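Local structure of tubulin-like protein CetZ (Methanosaeta thermophila, 3ZID) at residues L5-G10 with E95-R100; L17-R22 with M196-L201; I48-N53 with S118-L123; D104-M109 with H126-R131. The protein binds GTP as a tubulin/FtsZ-like GTPase of the CetZ family and is thought to take part in the control of archaeal cell shape. All coordinates share one frame; numbering follows the deposited sequence.

Contact 1. Residues L5-G10 with E95-R100. With GDP (guanosine-5'-diphosphate), chain C.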
loop_
_atom_site.group_PDB
_atom_site.type_symbol
_atom_site.label_atom_id
_atom_site.label_comp_id
_atom_site.label_asym_id
_atom_site.label_seq_id
_atom_site.Cartn_x
_atom_site.Cartn_y
_atom_site.Cartn_z
ATOM N N LEU A 5 3.253 -0.312 -15.336
ATOM C CA LEU A 5 3.804 0.948 -14.870
ATOM C C LEU A 5 3.793 0.932 -13.355
ATOM O O LEU A 5 2.771 0.614 -12.738
ATOM C CB LEU A 5 2.968 2.122 -15.401
ATOM C CG LEU A 5 3.372 3.519 -14.913
ATOM C CD1 LEU A 5 4.788 3.861 -15.359
ATOM C CD2 LEU A 5 2.391 4.582 -15.415
ATOM N N MET A 6 4.926 1.251 -12.739
ATOM C CA MET A 6 4.960 1.410 -11.282
ATOM C C MET A 6 5.369 2.824 -10.912
ATOM O O MET A 6 6.399 3.310 -11.384
ATOM C CB MET A 6 5.875 0.390 -10.640
ATOM C CG MET A 6 5.479 -1.031 -11.040
ATOM S SD MET A 6 6.454 -2.292 -10.231
ATOM C CE MET A 6 5.709 -2.328 -8.609
ATOM N N LEU A 7 4.529 3.480 -10.114
ATOM C CA LEU A 7 4.712 4.880 -9.711
ATOM C C LEU A 7 4.894 4.951 -8.208
ATOM O O LEU A 7 3.968 4.627 -7.461
ATOM C CB LEU A 7 3.464 5.679 -10.068
ATOM C CG LEU A 7 3.093 5.653 -11.541
ATOM C CD1 LEU A 7 1.791 6.402 -11.790
ATOM C CD2 LEU A 7 4.226 6.261 -12.342
ATOM N N GLY A 8 6.072 5.368 -7.756
ATOM C CA GLY A 8 6.328 5.479 -6.333
ATOM C C GLY A 8 6.239 6.951 -5.948
ATOM O O GLY A 8 7.090 7.735 -6.328
ATOM N N VAL A 9 5.208 7.318 -5.191
ATOM C CA VAL A 9 4.881 8.733 -4.954
ATOM C C VAL A 9 5.136 9.123 -3.505
ATOM O O VAL A 9 4.651 8.472 -2.576
ATOM C CB VAL A 9 3.410 8.988 -5.306
ATOM C CG1 VAL A 9 3.058 10.470 -5.231
ATOM C CG2 VAL A 9 3.115 8.413 -6.695
ATOM N N GLY A 10 5.921 10.174 -3.305
ATOM C CA GLY A 10 6.286 10.570 -1.952
ATOM C C GLY A 10 7.460 9.741 -1.468
ATOM O O GLY A 10 7.894 8.813 -2.155
ATOM N N GLU A 95 2.522 13.982 -18.414
ATOM C CA GLU A 95 3.349 13.961 -19.614
ATOM C C GLU A 95 4.455 12.918 -19.485
ATOM O O GLU A 95 4.702 12.132 -20.402
ATOM C CB GLU A 95 3.938 15.345 -19.878
ATOM C CG GLU A 95 5.039 15.362 -20.913
ATOM C CD GLU A 95 5.501 16.770 -21.250
ATOM O OE1 GLU A 95 4.934 17.732 -20.681
ATOM O OE2 GLU A 95 6.416 16.912 -22.091
ATOM N N GLU A 96 5.103 12.905 -18.327
ATOM C CA GLU A 96 6.184 11.968 -18.069
ATOM C C GLU A 96 5.715 10.526 -18.184
ATOM O O GLU A 96 6.442 9.659 -18.681
ATOM C CB GLU A 96 6.788 12.219 -16.686
ATOM C CG GLU A 96 7.924 11.266 -16.329
ATOM C CD GLU A 96 9.025 11.208 -17.371
ATOM O OE1 GLU A 96 9.317 12.253 -17.996
ATOM O OE2 GLU A 96 9.576 10.101 -17.578
ATOM N N ILE A 97 4.495 10.273 -17.729
ATOM C CA ILE A 97 3.908 8.943 -17.828
ATOM C C ILE A 97 3.585 8.579 -19.273
ATOM O O ILE A 97 3.955 7.504 -19.748
ATOM C CB ILE A 97 2.640 8.853 -16.966
ATOM C CG1 ILE A 97 3.026 8.959 -15.491
ATOM C CG2 ILE A 97 1.869 7.583 -17.276
ATOM C CD1 ILE A 97 1.886 9.290 -14.580
ATOM N N GLU A 98 2.919 9.490 -19.978
ATOM C CA GLU A 98 2.516 9.238 -21.362
ATOM C C GLU A 98 3.693 9.019 -22.314
ATOM O O GLU A 98 3.562 8.313 -23.310
ATOM C CB GLU A 98 1.581 10.335 -21.866
ATOM C CG GLU A 98 0.190 10.237 -21.254
ATOM C CD GLU A 98 -0.611 11.519 -21.368
ATOM O OE1 GLU A 98 -0.057 12.537 -21.840
ATOM O OE2 GLU A 98 -1.802 11.504 -20.989
ATOM N N LYS A 99 4.847 9.592 -21.989
ATOM C CA LYS A 99 6.056 9.387 -22.787
ATOM C C LYS A 99 6.471 7.921 -22.859
ATOM O O LYS A 99 7.202 7.530 -23.766
ATOM C CB LYS A 99 7.232 10.165 -22.188
ATOM C CG LYS A 99 7.130 11.674 -22.281
ATOM C CD LYS A 99 8.401 12.328 -21.760
ATOM C CE LYS A 99 8.351 13.842 -21.916
ATOM N NZ LYS A 99 9.616 14.487 -21.465
ATOM N N ARG A 100 5.999 7.114 -21.909
ATOM C CA ARG A 100 6.437 5.733 -21.810
ATOM C C ARG A 100 5.459 4.739 -22.414
ATOM O O ARG A 100 5.628 3.532 -22.261
ATOM C CB ARG A 100 6.753 5.382 -20.363
ATOM C CG ARG A 100 7.660 6.402 -19.736
ATOM C CD ARG A 100 8.362 5.892 -18.506
ATOM N NE ARG A 100 9.275 6.913 -18.005
ATOM C CZ ARG A 100 10.319 6.666 -17.225
ATOM N NH1 ARG A 100 10.594 5.417 -16.853
ATOM N NH2 ARG A 100 11.087 7.671 -16.823
HETATM P PB GDP C . 5.423 12.247 1.836
HETATM O O1B GDP C . 4.404 11.528 0.968
HETATM O O2B GDP C . 6.784 12.215 1.167
HETATM O O3B GDP C . 4.958 13.680 2.028
HETATM O O3A GDP C . 5.466 11.568 3.288
HETATM P PA GDP C . 5.939 10.054 3.535
HETATM O O1A GDP C . 7.266 10.018 4.210
HETATM O O2A GDP C . 5.902 9.197 2.289
HETATM O "O5'" GDP C . 4.764 9.578 4.495
HETATM C "C5'" GDP C . 5.052 9.321 5.860
HETATM C "C4'" GDP C . 4.435 7.976 6.216
HETATM O "O4'" GDP C . 5.102 6.969 5.453
HETATM C "C3'" GDP C . 4.698 7.683 7.668
HETATM O "O3'" GDP C . 3.657 6.811 8.101
HETATM C "C2'" GDP C . 6.013 6.954 7.616
HETATM O "O2'" GDP C . 6.121 6.082 8.735
HETATM C "C1'" GDP C . 5.882 6.155 6.335
HETATM N N9 GDP C . 7.135 5.908 5.621
HETATM C C8 GDP C . 8.053 6.817 5.239
HETATM N N7 GDP C . 9.048 6.217 4.541
HETATM C C5 GDP C . 8.752 4.903 4.482
HETATM C C6 GDP C . 9.356 3.709 3.885
HETATM O O6 GDP C . 10.436 3.789 3.285
HETATM N N1 GDP C . 8.724 2.546 4.031
HETATM C C2 GDP C . 7.565 2.432 4.694
HETATM N N2 GDP C . 7.006 1.207 4.797
HETATM N N3 GDP C . 6.931 3.480 5.274
HETATM C C4 GDP C . 7.479 4.711 5.182
#
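Leu5 and Leu7, two residues apart on strand 3-9, both meet Ile97 on helix 79-98, and apolar packing alone joins the segments. Each branch of Ile97 has its own leucine: methyl CG2 lies 3.6 Å from CD2 of Leu5, and CD1, at the end of the longer branch, lies 4.0 Å from CD1 of Leu7. In both pairs the side chains cross at about a right angle. The leucines differ in their first torsion: Leu5 carries CG opposite its backbone N (chi1 176°), whereas Leu7 has CG beside its N (chi1 -58°), which swings CD1 over to Ile97. The charged pair stays within 95-100. Arg100 grips Glu96 side-on, NE at 3.2 Å and NH2 at 3.0 Å from the same OE2, which lies at the guanidinium edge; NH1 continues the bridge to Asp65 and Glu44. At the far end of the strand, Gly10 reaches the nucleotide, its CA 3.6 Å from O2B of GDP, with a positive phi of 83° at the turn into helix 10-30, consistent with a Rossmann-type GxGxxG turn. Strand 3-9 runs between 42-49 and 105-111 in the parallel sheet; helix 79-98 covers Leu5 and Leu7 alongside helix 117-131, whose Met124 and Leu128 also touch Leu7.

Contact 2. Residues L17-R22 with M196-L201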
loop_
_atom_site.group_PDB
_atom_site.type_symbol
_atom_site.label_atom_id
_atom_site.label_comp_id
_atom_site.label_asym_id
_atom_site.label_seq_id
_atom_site.Cartn_x
_atom_site.Cartn_y
_atom_site.Cartn_z
ATOM N N LEU A 17 9.579 1.768 -4.430
ATOM C CA LEU A 17 9.928 1.618 -5.823
ATOM C C LEU A 17 11.407 1.254 -5.998
ATOM O O LEU A 17 11.758 0.416 -6.835
ATOM C CB LEU A 17 9.620 2.898 -6.586
ATOM C CG LEU A 17 9.818 2.743 -8.092
ATOM C CD1 LEU A 17 9.031 1.529 -8.594
ATOM C CD2 LEU A 17 9.324 3.953 -8.801
ATOM N N ASP A 18 12.259 1.893 -5.206
ATOM C CA ASP A 18 13.693 1.615 -5.205
ATOM C C ASP A 18 13.974 0.159 -4.810
ATOM O O ASP A 18 14.803 -0.502 -5.444
ATOM C CB ASP A 18 14.417 2.573 -4.270
ATOM C CG ASP A 18 15.845 2.851 -4.704
ATOM O OD1 ASP A 18 16.092 2.944 -5.927
ATOM O OD2 ASP A 18 16.716 2.992 -3.820
ATOM N N ALA A 19 13.266 -0.351 -3.802
ATOM C CA ALA A 19 13.400 -1.769 -3.431
ATOM C C ALA A 19 12.955 -2.685 -4.557
ATOM O O ALA A 19 13.512 -3.767 -4.725
ATOM C CB ALA A 19 12.618 -2.103 -2.157
ATOM N N VAL A 20 11.936 -2.260 -5.303
ATOM C CA VAL A 20 11.469 -3.015 -6.465
ATOM C C VAL A 20 12.573 -3.084 -7.523
ATOM O O VAL A 20 12.874 -4.154 -8.044
ATOM C CB VAL A 20 10.176 -2.428 -7.061
ATOM C CG1 VAL A 20 9.934 -2.978 -8.464
ATOM C CG2 VAL A 20 8.985 -2.732 -6.147
ATOM N N ASN A 21 13.183 -1.943 -7.818
ATOM C CA ASN A 21 14.275 -1.881 -8.777
ATOM C C ASN A 21 15.487 -2.677 -8.310
ATOM O O ASN A 21 16.146 -3.361 -9.112
ATOM C CB ASN A 21 14.661 -0.422 -9.060
ATOM C CG ASN A 21 13.653 0.278 -9.958
ATOM O OD1 ASN A 21 13.079 -0.337 -10.848
ATOM N ND2 ASN A 21 13.416 1.559 -9.709
ATOM N N ARG A 22 15.766 -2.595 -7.013
ATOM C CA ARG A 22 16.862 -3.341 -6.410
ATOM C C ARG A 22 16.713 -4.836 -6.714
ATOM O O ARG A 22 17.584 -5.458 -7.331
ATOM C CB ARG A 22 16.909 -3.116 -4.891
ATOM C CG ARG A 22 18.188 -3.653 -4.236
ATOM C CD ARG A 22 18.128 -3.580 -2.710
ATOM N NE ARG A 22 17.188 -4.559 -2.163
ATOM C CZ ARG A 22 16.160 -4.261 -1.379
ATOM N NH1 ARG A 22 15.909 -2.990 -1.039
ATOM N NH2 ARG A 22 15.379 -5.236 -0.934
ATOM N N MET A 196 9.714 -6.507 1.787
ATOM C CA MET A 196 8.584 -7.437 1.744
ATOM C C MET A 196 7.564 -7.014 0.702
ATOM O O MET A 196 7.002 -7.857 0.006
ATOM C CB MET A 196 7.897 -7.544 3.119
ATOM C CG MET A 196 8.764 -8.139 4.213
ATOM S SD MET A 196 7.994 -8.050 5.835
ATOM C CE MET A 196 6.579 -9.106 5.586
ATOM N N VAL A 197 7.320 -5.706 0.593
ATOM C CA VAL A 197 6.340 -5.221 -0.372
ATOM C C VAL A 197 6.850 -5.500 -1.773
ATOM O O VAL A 197 6.158 -6.073 -2.591
ATOM C CB VAL A 197 6.085 -3.702 -0.246
ATOM C CG1 VAL A 197 5.107 -3.247 -1.348
ATOM C CG2 VAL A 197 5.501 -3.378 1.133
ATOM N N ALA A 198 8.085 -5.087 -2.029
ATOM C CA ALA A 198 8.708 -5.260 -3.329
ATOM C C ALA A 198 8.747 -6.736 -3.738
ATOM O O ALA A 198 8.494 -7.085 -4.885
ATOM C CB ALA A 198 10.095 -4.661 -3.316
ATOM N N GLN A 199 9.071 -7.598 -2.787
ATOM C CA GLN A 199 9.169 -9.026 -3.076
ATOM C C GLN A 199 7.827 -9.553 -3.539
ATOM O O GLN A 199 7.728 -10.244 -4.563
ATOM C CB GLN A 199 9.588 -9.773 -1.824
ATOM C CG GLN A 199 9.956 -11.218 -2.032
ATOM C CD GLN A 199 10.565 -11.813 -0.762
ATOM O OE1 GLN A 199 10.234 -11.392 0.355
ATOM N NE2 GLN A 199 11.464 -12.773 -0.929
ATOM N N ARG A 200 6.784 -9.168 -2.814
ATOM C CA ARG A 200 5.443 -9.597 -3.158
ATOM C C ARG A 200 4.950 -9.025 -4.481
ATOM O O ARG A 200 4.359 -9.752 -5.257
ATOM C CB ARG A 200 4.467 -9.284 -2.021
ATOM C CG ARG A 200 4.631 -10.261 -0.865
ATOM C CD ARG A 200 4.220 -9.678 0.469
ATOM N NE ARG A 200 4.985 -10.273 1.567
ATOM C CZ ARG A 200 4.448 -10.707 2.697
ATOM N NH1 ARG A 200 3.129 -10.635 2.897
ATOM N NH2 ARG A 200 5.229 -11.236 3.622
ATOM N N LEU A 201 5.247 -7.756 -4.775
ATOM C CA LEU A 201 4.781 -7.142 -6.020
ATOM C C LEU A 201 5.453 -7.781 -7.233
ATOM O O LEU A 201 4.827 -7.992 -8.272
ATOM C CB LEU A 201 5.064 -5.637 -6.037
ATOM C CG LEU A 201 4.225 -4.725 -5.127
ATOM C CD1 LEU A 201 4.681 -3.263 -5.290
ATOM C CD2 LEU A 201 2.746 -4.891 -5.415
#
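Helices 17-22 and 196-201 pass each other with their axes 8.4 Å apart at a crossing angle of -56°. The backbones come closest at Val20 and Ala198, whose CA atoms are 4.7 Å apart; alanines at 19 and 198 are consistent with so close a pass. Ala198 points its methyl into the facing helix, where CB lies 3.7 Å from the carbonyl carbon of Ala19 and 3.8 Å from CB of Ala19; it also rests on the backbone N of Val20. Val20 flanks the same methyl: its CG2 is 3.6 Å from Ala198 CB. With CG1 opposite the backbone N (chi1 164°), CG2 is the branch left beside that N and turned to Ala198. The same CG2 extends the patch one turn along the second helix, where CD1 of Leu201 makes a looser contact at 4.4 Å. All four touching residues are buried, and the side chains that meet are all apolar. At the border, Arg22 reaches back toward helix 186-210 and hydrogen-bonds Thr195 through NH2; the neighbouring Asn194 binds the nucleotide. The crossing joins helix 10-30, which follows the first strand, to the long helix 186-210. Both lie over strand 3-9, whose Met6 touches Leu17, Val20 and Leu201, while strand 232-238 meets Leu201 through Leu234.

Contact 3. Residues I48-N53 with S118-L123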
loop_
_atom_site.group_PDB
_atom_site.type_symbol
_atom_site.label_atom_id
_atom_site.label_comp_id
_atom_site.label_asym_id
_atom_site.label_seq_id
_atom_site.Cartn_x
_atom_site.Cartn_y
_atom_site.Cartn_z
ATOM N N ILE A 48 8.200 9.618 -8.012
ATOM C CA ILE A 48 7.737 11.000 -8.059
ATOM C C ILE A 48 7.796 11.597 -6.649
ATOM O O ILE A 48 7.366 10.967 -5.675
ATOM C CB ILE A 48 6.309 11.059 -8.651
ATOM C CG1 ILE A 48 6.275 10.289 -9.979
ATOM C CG2 ILE A 48 5.856 12.516 -8.838
ATOM C CD1 ILE A 48 4.907 10.094 -10.596
ATOM N N ASN A 49 8.344 12.809 -6.544
ATOM C CA ASN A 49 8.460 13.503 -5.263
ATOM C C ASN A 49 8.604 15.018 -5.412
ATOM O O ASN A 49 9.114 15.510 -6.413
ATOM C CB ASN A 49 9.653 12.962 -4.471
ATOM C CG ASN A 49 9.422 12.983 -2.974
ATOM O OD1 ASN A 49 8.793 13.903 -2.433
ATOM N ND2 ASN A 49 9.907 11.948 -2.290
ATOM N N THR A 50 8.147 15.744 -4.400
ATOM C CA THR A 50 8.312 17.188 -4.351
ATOM C C THR A 50 9.570 17.538 -3.577
ATOM O O THR A 50 9.985 18.686 -3.559
ATOM C CB THR A 50 7.145 17.849 -3.625
ATOM O OG1 THR A 50 7.019 17.287 -2.309
ATOM C CG2 THR A 50 5.849 17.645 -4.394
ATOM N N ALA A 51 10.173 16.549 -2.929
ATOM C CA ALA A 51 11.398 16.783 -2.172
ATOM C C ALA A 51 12.580 16.157 -2.894
ATOM O O ALA A 51 12.693 14.935 -2.972
ATOM C CB ALA A 51 11.263 16.227 -0.765
ATOM N N ILE A 52 13.449 16.995 -3.454
ATOM C CA ILE A 52 14.544 16.482 -4.275
ATOM C C ILE A 52 15.567 15.673 -3.470
ATOM O O ILE A 52 16.198 14.764 -4.013
ATOM C CB ILE A 52 15.228 17.603 -5.117
ATOM C CG1 ILE A 52 16.157 16.991 -6.170
ATOM C CG2 ILE A 52 15.943 18.613 -4.232
ATOM C CD1 ILE A 52 16.816 18.005 -7.055
ATOM N N ASN A 53 15.727 15.981 -2.183
ATOM C CA ASN A 53 16.591 15.161 -1.315
ATOM C C ASN A 53 16.190 13.690 -1.306
ATOM O O ASN A 53 17.048 12.817 -1.312
ATOM C CB ASN A 53 16.639 15.688 0.123
ATOM C CG ASN A 53 17.591 16.852 0.284
ATOM O OD1 ASN A 53 18.502 17.037 -0.525
ATOM N ND2 ASN A 53 17.394 17.637 1.334
ATOM N N SER A 118 0.157 10.920 -0.305
ATOM C CA SER A 118 -1.237 10.709 0.041
ATOM C C SER A 118 -2.196 11.614 -0.701
ATOM O O SER A 118 -3.357 11.260 -0.844
ATOM C CB SER A 118 -1.441 10.879 1.543
ATOM O OG SER A 118 -1.410 12.246 1.899
ATOM N N SER A 119 -1.718 12.768 -1.173
ATOM C CA SER A 119 -2.577 13.714 -1.896
ATOM C C SER A 119 -2.476 13.567 -3.406
ATOM O O SER A 119 -3.485 13.581 -4.108
ATOM C CB SER A 119 -2.291 15.166 -1.485
ATOM O OG SER A 119 -0.943 15.527 -1.718
ATOM N N PHE A 120 -1.253 13.430 -3.903
ATOM C CA PHE A 120 -1.016 13.213 -5.329
ATOM C C PHE A 120 -1.712 11.949 -5.816
ATOM O O PHE A 120 -2.271 11.914 -6.903
ATOM C CB PHE A 120 0.476 13.004 -5.595
ATOM C CG PHE A 120 1.273 14.266 -5.765
ATOM C CD1 PHE A 120 1.058 15.378 -4.952
ATOM C CD2 PHE A 120 2.280 14.318 -6.728
ATOM C CE1 PHE A 120 1.821 16.534 -5.120
ATOM C CE2 PHE A 120 3.048 15.454 -6.909
ATOM C CZ PHE A 120 2.818 16.577 -6.099
ATOM N N SER A 121 -1.619 10.889 -5.028
ATOM C CA SER A 121 -1.953 9.561 -5.535
ATOM C C SER A 121 -3.415 9.391 -5.945
ATOM O O SER A 121 -3.690 8.916 -7.042
ATOM C CB SER A 121 -1.471 8.458 -4.584
ATOM O OG SER A 121 -0.051 8.482 -4.484
ATOM N N PRO A 122 -4.360 9.786 -5.078
ATOM C CA PRO A 122 -5.751 9.695 -5.530
ATOM C C PRO A 122 -6.018 10.594 -6.720
ATOM O O PRO A 122 -6.809 10.204 -7.583
ATOM C CB PRO A 122 -6.550 10.164 -4.317
ATOM C CG PRO A 122 -5.642 9.886 -3.148
ATOM C CD PRO A 122 -4.264 10.132 -3.647
ATOM N N LEU A 123 -5.376 11.763 -6.766
ATOM C CA LEU A 123 -5.557 12.687 -7.889
ATOM C C LEU A 123 -5.015 12.100 -9.166
ATOM O O LEU A 123 -5.646 12.188 -10.228
ATOM C CB LEU A 123 -4.870 14.037 -7.625
ATOM C CG LEU A 123 -5.432 14.808 -6.432
ATOM C CD1 LEU A 123 -4.818 16.211 -6.201
ATOM C CD2 LEU A 123 -6.870 14.909 -6.671
#
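Thr50 holds CG2 beside its backbone N and opposite the carbonyl carbon, with OG1 between the two (chi1 56°); this sends the methyl to the Phe120 ring and leaves the hydroxyl to pair with OG1 of Thr116. Phe120 carries its ring beside its own N (chi1 -85°), reaching from helix 117-131 to the end of strand 42-49. CG2 of Thr50 comes 3.6 Å from CZ, the outermost ring atom, on an oblique approach. Ile48 adds a looser touch, its CG2 4.5 Å from CE2 of Phe120. Asn49, between Ile48 and Thr50 in the chain, points away from Phe120 and forms an Asx turn: its OD1 accepts from N of Ala51 at 3.0 Å, the donor N lying well above the plane of the Asn49 side-chain carbonyl. The turn ends strand 42-49 beside the glycine-rich loop of Gly115, Thr116 and Gly117, which binds GTP and corresponds to the tubulin/FtsZ signature (GGTGS here). Asn49 ND2 and Ile48 O both bond to Asn14, another GTP-binding residue. Beyond the segments, Phe86 meets the Phe120 ring edge-to-face, and Val9 and Ile93 also pack against it.

Contact 4. Residues D104-M109 with H126-R131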
loop_
_atom_site.group_PDB
_atom_site.type_symbol
_atom_site.label_atom_id
_atom_site.label_comp_id
_atom_site.label_asym_id
_atom_site.label_seq_id
_atom_site.Cartn_x
_atom_site.Cartn_y
_atom_site.Cartn_z
ATOM N N ASP A 104 -1.009 -1.869 -19.337
ATOM C CA ASP A 104 -2.147 -2.694 -18.995
ATOM C C ASP A 104 -2.377 -2.697 -17.478
ATOM O O ASP A 104 -3.478 -2.937 -17.004
ATOM C CB ASP A 104 -1.895 -4.116 -19.479
ATOM C CG ASP A 104 -1.396 -4.163 -20.920
ATOM O OD1 ASP A 104 -2.069 -3.595 -21.812
ATOM O OD2 ASP A 104 -0.324 -4.766 -21.152
ATOM N N LEU A 105 -1.324 -2.444 -16.724
ATOM C CA LEU A 105 -1.369 -2.608 -15.281
ATOM C C LEU A 105 -0.546 -1.506 -14.632
ATOM O O LEU A 105 0.622 -1.313 -14.961
ATOM C CB LEU A 105 -0.806 -3.993 -14.910
ATOM C CG LEU A 105 -0.666 -4.353 -13.433
ATOM C CD1 LEU A 105 -2.013 -4.332 -12.732
ATOM C CD2 LEU A 105 -0.029 -5.740 -13.307
ATOM N N ILE A 106 -1.145 -0.794 -13.693
ATOM C CA ILE A 106 -0.462 0.328 -13.061
ATOM C C ILE A 106 -0.515 0.193 -11.555
ATOM O O ILE A 106 -1.590 0.039 -10.970
ATOM C CB ILE A 106 -1.075 1.707 -13.511
ATOM C CG1 ILE A 106 -1.116 1.815 -15.050
ATOM C CG2 ILE A 106 -0.296 2.873 -12.914
ATOM C CD1 ILE A 106 -1.753 3.133 -15.598
ATOM N N PHE A 107 0.653 0.224 -10.931
ATOM C CA PHE A 107 0.737 0.280 -9.479
ATOM C C PHE A 107 1.076 1.676 -9.035
ATOM O O PHE A 107 2.036 2.264 -9.524
ATOM C CB PHE A 107 1.770 -0.713 -8.950
ATOM C CG PHE A 107 1.379 -2.157 -9.169
ATOM C CD1 PHE A 107 0.393 -2.749 -8.389
ATOM C CD2 PHE A 107 1.978 -2.913 -10.172
ATOM C CE1 PHE A 107 0.017 -4.098 -8.575
ATOM C CE2 PHE A 107 1.630 -4.261 -10.365
ATOM C CZ PHE A 107 0.635 -4.850 -9.582
ATOM N N VAL A 108 0.262 2.210 -8.124
ATOM C CA VAL A 108 0.523 3.515 -7.509
ATOM C C VAL A 108 0.840 3.314 -6.036
ATOM O O VAL A 108 -0.022 2.961 -5.235
ATOM C CB VAL A 108 -0.655 4.487 -7.674
ATOM C CG1 VAL A 108 -0.311 5.840 -7.069
ATOM C CG2 VAL A 108 -0.981 4.657 -9.161
ATOM N N MET A 109 2.103 3.521 -5.704
ATOM C CA MET A 109 2.615 3.201 -4.394
ATOM C C MET A 109 2.893 4.451 -3.599
ATOM O O MET A 109 3.618 5.334 -4.046
ATOM C CB MET A 109 3.873 2.376 -4.550
ATOM C CG MET A 109 3.682 1.260 -5.562
ATOM S SD MET A 109 5.211 0.357 -5.774
ATOM C CE MET A 109 6.279 1.669 -6.315
ATOM N N HIS A 126 -7.151 9.253 -10.553
ATOM C CA HIS A 126 -8.308 9.782 -11.252
ATOM C C HIS A 126 -7.965 10.084 -12.701
ATOM O O HIS A 126 -8.685 9.706 -13.625
ATOM C CB HIS A 126 -8.817 11.068 -10.585
ATOM C CG HIS A 126 -10.044 11.632 -11.245
ATOM N ND1 HIS A 126 -11.242 10.949 -11.295
ATOM C CD2 HIS A 126 -10.229 12.769 -11.956
ATOM C CE1 HIS A 126 -12.127 11.665 -11.965
ATOM N NE2 HIS A 126 -11.539 12.774 -12.373
ATOM N N GLU A 127 -6.859 10.785 -12.892
ATOM C CA GLU A 127 -6.440 11.165 -14.226
ATOM C C GLU A 127 -6.025 9.960 -15.063
ATOM O O GLU A 127 -6.345 9.876 -16.246
ATOM C CB GLU A 127 -5.313 12.193 -14.138
ATOM C CG GLU A 127 -5.774 13.537 -13.598
ATOM C CD GLU A 127 -6.927 14.112 -14.420
ATOM O OE1 GLU A 127 -6.867 14.045 -15.676
ATOM O OE2 GLU A 127 -7.895 14.621 -13.815
ATOM N N LEU A 128 -5.351 9.009 -14.429
ATOM C CA LEU A 128 -4.882 7.804 -15.119
ATOM C C LEU A 128 -6.031 6.942 -15.647
ATOM O O LEU A 128 -5.944 6.376 -16.754
ATOM C CB LEU A 128 -3.972 6.967 -14.200
ATOM C CG LEU A 128 -2.598 7.573 -13.896
ATOM C CD1 LEU A 128 -1.885 6.791 -12.805
ATOM C CD2 LEU A 128 -1.743 7.668 -15.159
ATOM N N LYS A 129 -7.100 6.838 -14.857
ATOM C CA LYS A 129 -8.263 6.041 -15.244
ATOM C C LYS A 129 -8.908 6.592 -16.502
ATOM O O LYS A 129 -9.426 5.830 -17.307
ATOM C CB LYS A 129 -9.304 5.962 -14.131
ATOM C CG LYS A 129 -8.971 5.013 -13.006
ATOM C CD LYS A 129 -10.090 5.031 -11.991
ATOM C CE LYS A 129 -11.391 4.565 -12.624
ATOM N NZ LYS A 129 -12.578 5.130 -11.912
ATOM N N LYS A 130 -8.898 7.918 -16.645
ATOM C CA LYS A 130 -9.379 8.567 -17.862
ATOM C C LYS A 130 -8.526 8.217 -19.075
ATOM O O LYS A 130 -9.050 7.956 -20.144
ATOM C CB LYS A 130 -9.352 10.085 -17.721
ATOM C CG LYS A 130 -10.286 10.666 -16.707
ATOM C CD LYS A 130 -10.076 12.179 -16.693
ATOM C CE LYS A 130 -10.645 12.824 -15.470
ATOM N NZ LYS A 130 -10.243 14.258 -15.415
ATOM N N ARG A 131 -7.208 8.210 -18.896
ATOM C CA ARG A 131 -6.281 8.058 -20.012
ATOM C C ARG A 131 -6.044 6.604 -20.406
ATOM O O ARG A 131 -5.833 6.301 -21.581
ATOM C CB ARG A 131 -4.956 8.745 -19.685
ATOM C CG ARG A 131 -5.030 10.254 -19.796
ATOM C CD ARG A 131 -4.043 10.933 -18.860
ATOM N NE ARG A 131 -4.233 12.384 -18.813
ATOM C CZ ARG A 131 -5.193 12.999 -18.123
ATOM N NH1 ARG A 131 -6.072 12.294 -17.424
ATOM N NH2 ARG A 131 -5.279 14.323 -18.138
#
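Strand 105-109 packs against helix 126-131, the CA atoms of Ile106 and Leu128 being 8.9 Å apart at the nearest point. Leu128 is the helix residue that spans this gap. A single methyl, CD1, serves two strand residues at once, lying 4.2 Å from CG2 of Ile106 and 4.3 Å from CG2 of Val108. Since alternate strand residues face the same way, Ile106 and Val108 present two neighbouring methyls to it. Leu128 keeps CG beside its backbone N (chi1 -70°), with the chain then extended so that CD1 leads toward the sheet. These van der Waals contacts are fairly loose, but all three residues are buried. Away from the strand, the helix carries a salt-bridge network centred on Glu127. OE2 of Glu127 takes NZ of Lys130 on its syn side at 2.9 Å. Arg131, poorly ordered, appears to place NH1 on OE1 and on the backbone O of Glu127. Strand 105-111, helix 117-131 and strand 136-143 form a beta-alpha-beta crossover of the GTPase domain. The helix lies on one side of the parallel sheet beside helix 79-98, whose Ile97 also touches Leu128, whereas Phe107 and Met109 point to the other side and pack on helix 186-210.

How the contacts relate
From the N terminus, strand 3-9 opens contact 1 and helix 10-30 opens contact 2; strand 42-49 then starts contact 3. Contact 1 closes first, at helix 79-98, before strand 105-111 opens contact 4. Helix 117-131 next closes contacts 3 and 4 in turn, and contact 2 closes only at helix 186-210. Contact 1 thus crosses contacts 2 and 3, contact 3 crosses contact 4, contacts 1 and 4 follow in series, and contacts 3 and 4 nest within contact 2. Contacts 1, 3 and 4 bind two helices to one face of the parallel sheet; contact 2 lies against the other, where Met6, Phe107 and Met109 meet its helices.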